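Local atomic coordinates of Ro sixty-related protein, RSR (Deinococcus radiodurans, PDB entry 2NVO), a protein that binds several small RNAs that accumulate during recovery from ultraviolet irradiation and contributes to the resistance of the bacterium to that radiation. Residues Met135-His138 with Phe139-Phe142; Pro97-Asp100 with Pro101-Val105. All coordinates share one frame; numbering follows the deposited sequence.

Contact 1 (Met135-His138 with Phe139-Phe142)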
loop_
_atom_site.group_PDB
_atom_site.type_symbol
_atom_site.label_atom_id
_atom_site.label_comp_id
_atom_site.label_asym_id
_atom_site.label_seq_id
_atom_site.Cartn_x
_atom_site.Cartn_y
_atom_site.Cartn_z
ATOM N N MET A 135 -9.045 -3.508 -11.668
ATOM C CA MET A 135 -9.635 -4.416 -10.704
ATOM C C MET A 135 -10.686 -5.316 -11.349
ATOM O O MET A 135 -10.803 -6.478 -10.994
ATOM C CB MET A 135 -10.207 -3.654 -9.515
ATOM C CG MET A 135 -9.146 -2.971 -8.660
ATOM S SD MET A 135 -9.912 -1.969 -7.348
ATOM C CE MET A 135 -10.791 -3.202 -6.451
ATOM N N LEU A 136 -11.427 -4.780 -12.313
ATOM C CA LEU A 136 -12.400 -5.589 -13.052
ATOM C C LEU A 136 -11.710 -6.669 -13.889
ATOM O O LEU A 136 -12.183 -7.796 -13.959
ATOM C CB LEU A 136 -13.254 -4.728 -13.973
ATOM C CG LEU A 136 -14.146 -5.550 -14.910
ATOM C CD1 LEU A 136 -15.200 -6.339 -14.115
ATOM C CD2 LEU A 136 -14.784 -4.682 -15.986
ATOM N N LEU A 137 -10.601 -6.313 -14.529
ATOM C CA LEU A 137 -9.886 -7.284 -15.359
ATOM C C LEU A 137 -9.224 -8.334 -14.480
ATOM O O LEU A 137 -9.050 -9.481 -14.889
ATOM C CB LEU A 137 -8.865 -6.598 -16.255
ATOM C CG LEU A 137 -9.525 -5.593 -17.202
ATOM C CD1 LEU A 137 -8.487 -4.908 -18.068
ATOM C CD2 LEU A 137 -10.652 -6.235 -18.049
ATOM N N HIS A 138 -8.869 -7.927 -13.265
ATOM C CA HIS A 138 -8.239 -8.813 -12.296
ATOM C C HIS A 138 -9.284 -9.778 -11.751
ATOM O O HIS A 138 -9.037 -10.970 -11.586
ATOM C CB HIS A 138 -7.614 -7.979 -11.175
ATOM C CG HIS A 138 -6.627 -8.729 -10.337
ATOM N ND1 HIS A 138 -6.147 -8.237 -9.143
ATOM C CD2 HIS A 138 -6.046 -9.938 -10.508
ATOM C CE1 HIS A 138 -5.302 -9.109 -8.619
ATOM N NE2 HIS A 138 -5.223 -10.150 -9.430
ATOM N N PHE A 139 -10.474 -9.254 -11.483
ATOM C CA PHE A 139 -11.581 -10.083 -11.034
ATOM C C PHE A 139 -11.879 -11.167 -12.074
ATOM O O PHE A 139 -12.071 -12.324 -11.734
ATOM C CB PHE A 139 -12.813 -9.204 -10.777
ATOM C CG PHE A 139 -14.095 -9.967 -10.727
ATOM C CD1 PHE A 139 -14.585 -10.434 -9.526
ATOM C CD2 PHE A 139 -14.802 -10.230 -11.889
ATOM C CE1 PHE A 139 -15.765 -11.140 -9.479
ATOM C CE2 PHE A 139 -15.975 -10.935 -11.852
ATOM C CZ PHE A 139 -16.460 -11.395 -10.644
ATOM N N LEU A 140 -11.895 -10.782 -13.345
ATOM C CA LEU A 140 -12.143 -11.716 -14.446
ATOM C C LEU A 140 -11.071 -12.809 -14.562
ATOM O O LEU A 140 -11.370 -13.952 -14.909
ATOM C CB LEU A 140 -12.259 -10.953 -15.768
ATOM C CG LEU A 140 -13.497 -10.061 -15.918
ATOM C CD1 LEU A 140 -13.460 -9.324 -17.238
ATOM C CD2 LEU A 140 -14.783 -10.894 -15.768
ATOM N N ALA A 141 -9.822 -12.455 -14.289
ATOM C CA ALA A 141 -8.748 -13.447 -14.240
ATOM C C ALA A 141 -8.997 -14.484 -13.140
ATOM O O ALA A 141 -8.667 -15.650 -13.306
ATOM C CB ALA A 141 -7.399 -12.777 -14.046
ATOM N N PHE A 142 -9.584 -14.060 -12.018
ATOM C CA PHE A 142 -9.948 -14.994 -10.945
ATOM C C PHE A 142 -11.169 -15.836 -11.334
ATOM O O PHE A 142 -11.221 -17.041 -11.075
ATOM C CB PHE A 142 -10.267 -14.255 -9.637
ATOM C CG PHE A 142 -9.065 -13.679 -8.937
ATOM C CD1 PHE A 142 -7.948 -14.466 -8.663
ATOM C CD2 PHE A 142 -9.065 -12.352 -8.518
ATOM C CE1 PHE A 142 -6.843 -13.927 -8.004
ATOM C CE2 PHE A 142 -7.955 -11.807 -7.861
ATOM C CZ PHE A 142 -6.855 -12.592 -7.604
#
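His138 lays one face of its imidazole against the outer rim of the Phe142 ring, one helical turn further on. The approach is made by the far end of each group: NE2 of His138 lies 3.5 Å from CZ of Phe142, and CE2 of Phe142 stands 3.6 Å above the imidazole plane, displaced toward the rim of that ring. With planes at 32° and centroids 4.6 Å apart, the pair is an oblique aromatic contact. Phe142 has CG anti to its carbonyl carbon (chi1 -73°), which directs the phenyl back toward the preceding turn, where the imidazole lies, and brings its CD2 to 3.4 Å from the carbonyl O of His138.

That same oxygen accepts the bond from Phe142 N at 3.2 Å, one of four successive i to i+4 bonds, beginning with Phe139 N to Met135 O at 2.8 Å, that identify regular alpha helix. Elsewhere on the helix the leucines make looser apolar contacts: Leu140 CG comes 4.5 Å from Leu136 CD1, and Leu140 CD1 lies 4.3 Å from Leu137 CD2.

The helix, 133-143, belongs to the TROVE domain and to a region assigned to RNA binding by similarity. Met135, His138 and Phe142 touch helix 100-112, Leu136 and Leu140 pack on helix 151-163, and Leu137 and His138 meet Arg179 of strand 178-179.

Contact 2 (Pro97-Asp100 with Pro101-Val105)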
loop_
_atom_site.group_PDB
_atom_site.type_symbol
_atom_site.label_atom_id
_atom_site.label_comp_id
_atom_site.label_asym_id
_atom_site.label_seq_id
_atom_site.Cartn_x
_atom_site.Cartn_y
_atom_site.Cartn_z
ATOM N N PRO A 97 -4.681 -3.539 2.312
ATOM C CA PRO A 97 -3.657 -2.926 1.460
ATOM C C PRO A 97 -3.961 -3.177 -0.014
ATOM O O PRO A 97 -3.722 -2.309 -0.859
ATOM C CB PRO A 97 -2.381 -3.678 1.850
ATOM C CG PRO A 97 -2.633 -4.164 3.211
ATOM C CD PRO A 97 -4.096 -4.392 3.357
ATOM N N LYS A 98 -4.484 -4.360 -0.311
ATOM C CA LYS A 98 -4.763 -4.746 -1.687
ATOM C C LYS A 98 -6.198 -5.218 -1.871
ATOM O O LYS A 98 -6.762 -5.878 -1.006
ATOM C CB LYS A 98 -3.807 -5.849 -2.134
ATOM C CG LYS A 98 -2.405 -5.368 -2.439
ATOM C CD LYS A 98 -1.477 -6.549 -2.667
ATOM C CE LYS A 98 -0.470 -6.248 -3.766
ATOM N NZ LYS A 98 0.656 -7.227 -3.790
ATOM N N ALA A 99 -6.768 -4.891 -3.022
ATOM C CA ALA A 99 -8.097 -5.355 -3.387
ATOM C C ALA A 99 -8.113 -6.839 -3.776
ATOM O O ALA A 99 -9.154 -7.491 -3.690
ATOM C CB ALA A 99 -8.644 -4.499 -4.515
ATOM N N ASP A 100 -6.956 -7.372 -4.174
ATOM C CA ASP A 100 -6.840 -8.746 -4.691
ATOM C C ASP A 100 -7.656 -9.810 -3.949
ATOM O O ASP A 100 -8.418 -10.547 -4.575
ATOM C CB ASP A 100 -5.372 -9.204 -4.730
ATOM C CG ASP A 100 -4.488 -8.301 -5.558
ATOM O OD1 ASP A 100 -4.759 -7.084 -5.656
ATOM O OD2 ASP A 100 -3.490 -8.818 -6.098
ATOM N N PRO A 101 -7.466 -9.927 -2.618
ATOM C CA PRO A 101 -8.154 -10.997 -1.880
ATOM C C PRO A 101 -9.684 -10.852 -1.922
ATOM O O PRO A 101 -10.383 -11.867 -1.970
ATOM C CB PRO A 101 -7.652 -10.825 -0.440
ATOM C CG PRO A 101 -6.323 -10.135 -0.580
ATOM C CD PRO A 101 -6.487 -9.216 -1.776
ATOM N N ALA A 102 -10.176 -9.621 -1.874
ATOM C CA ALA A 102 -11.615 -9.364 -1.914
ATOM C C ALA A 102 -12.176 -9.658 -3.301
ATOM O O ALA A 102 -13.303 -10.149 -3.436
ATOM C CB ALA A 102 -11.916 -7.928 -1.505
ATOM N N LEU A 103 -11.383 -9.366 -4.329
ATOM C CA LEU A 103 -11.750 -9.687 -5.700
ATOM C C LEU A 103 -11.839 -11.194 -5.919
ATOM O O LEU A 103 -12.760 -11.670 -6.579
ATOM C CB LEU A 103 -10.753 -9.070 -6.679
ATOM C CG LEU A 103 -10.781 -7.543 -6.688
ATOM C CD1 LEU A 103 -9.668 -6.978 -7.560
ATOM C CD2 LEU A 103 -12.144 -7.062 -7.168
ATOM N N LEU A 104 -10.892 -11.934 -5.338
ATOM C CA LEU A 104 -10.837 -13.388 -5.464
ATOM C C LEU A 104 -12.012 -14.024 -4.756
ATOM O O LEU A 104 -12.673 -14.895 -5.301
ATOM C CB LEU A 104 -9.538 -13.934 -4.863
ATOM C CG LEU A 104 -9.466 -15.444 -4.611
ATOM C CD1 LEU A 104 -9.759 -16.230 -5.898
ATOM C CD2 LEU A 104 -8.117 -15.868 -4.035
ATOM N N VAL A 105 -12.261 -13.585 -3.530
ATOM C CA VAL A 105 -13.378 -14.099 -2.754
ATOM C C VAL A 105 -14.700 -13.829 -3.461
ATOM O O VAL A 105 -15.556 -14.708 -3.549
ATOM C CB VAL A 105 -13.399 -13.495 -1.343
ATOM C CG1 VAL A 105 -14.706 -13.819 -0.663
ATOM C CG2 VAL A 105 -12.226 -14.042 -0.522
HETATM O O HOH W 1 -8.919 -7.285 -0.051
#
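This is a local contact at the start of a helix, where the loop following helix 80-93 runs into helix 100-112 of the TROVE domain. The evidence is in the backbone, in two i to i+4 bonds: Leu103 N donates to Ala99 O at 3.0 Å, and Leu104 N donates to Asp100 O at 2.9 Å. Pro101 suits this first turn, since its ring nitrogen has no hydrogen to offer and N-H groups in the first turn of a helix have no preceding helical carbonyl to bond to; proline forfeits no helical bond there. Its CD lies 3.4 Å from the carbonyl O of Lys98.

A water joins loop to helix, donating to Lys98 O at 2.7 Å and accepting a weak bond from Ala102 N. On the side-chain level Leu103 folds back over Ala99: with CG anti to its own carbonyl carbon (chi1 -66°), its CG sits 3.4 Å from Ala99 O, while CD1 reaches Ala99 CB at 4.1 Å.

Several neighbours surround this turn. Ala99, Asp100, Leu103 and Leu104 touch helix 133-143, Ala102 and Val105 pack on helix 80-93, and Val105 also meets helix 40-50.

How the contacts relate
Contact 2 precedes contact 1 in the chain, and the two meet directly where the first turn of helix 100-112 packs on helix 133-143, their centres about 10 Å apart. The imidazole at the centre of contact 1 is also involved here: His138 CE1 lies 3.1 Å from Asp100 OD2. The Phe142 ring meets the backbone of the same residue, CE2 lying 3.5 Å from Asp100 O. Near the start of helix 133-143, Met135 O lies 3.7 Å from Leu103 CD1. The two contacts thus share one helix-to-helix interface within the TROVE domain, away from the calcium site at Ser372, Ser374 and Glu467 in the VWFA-like domain.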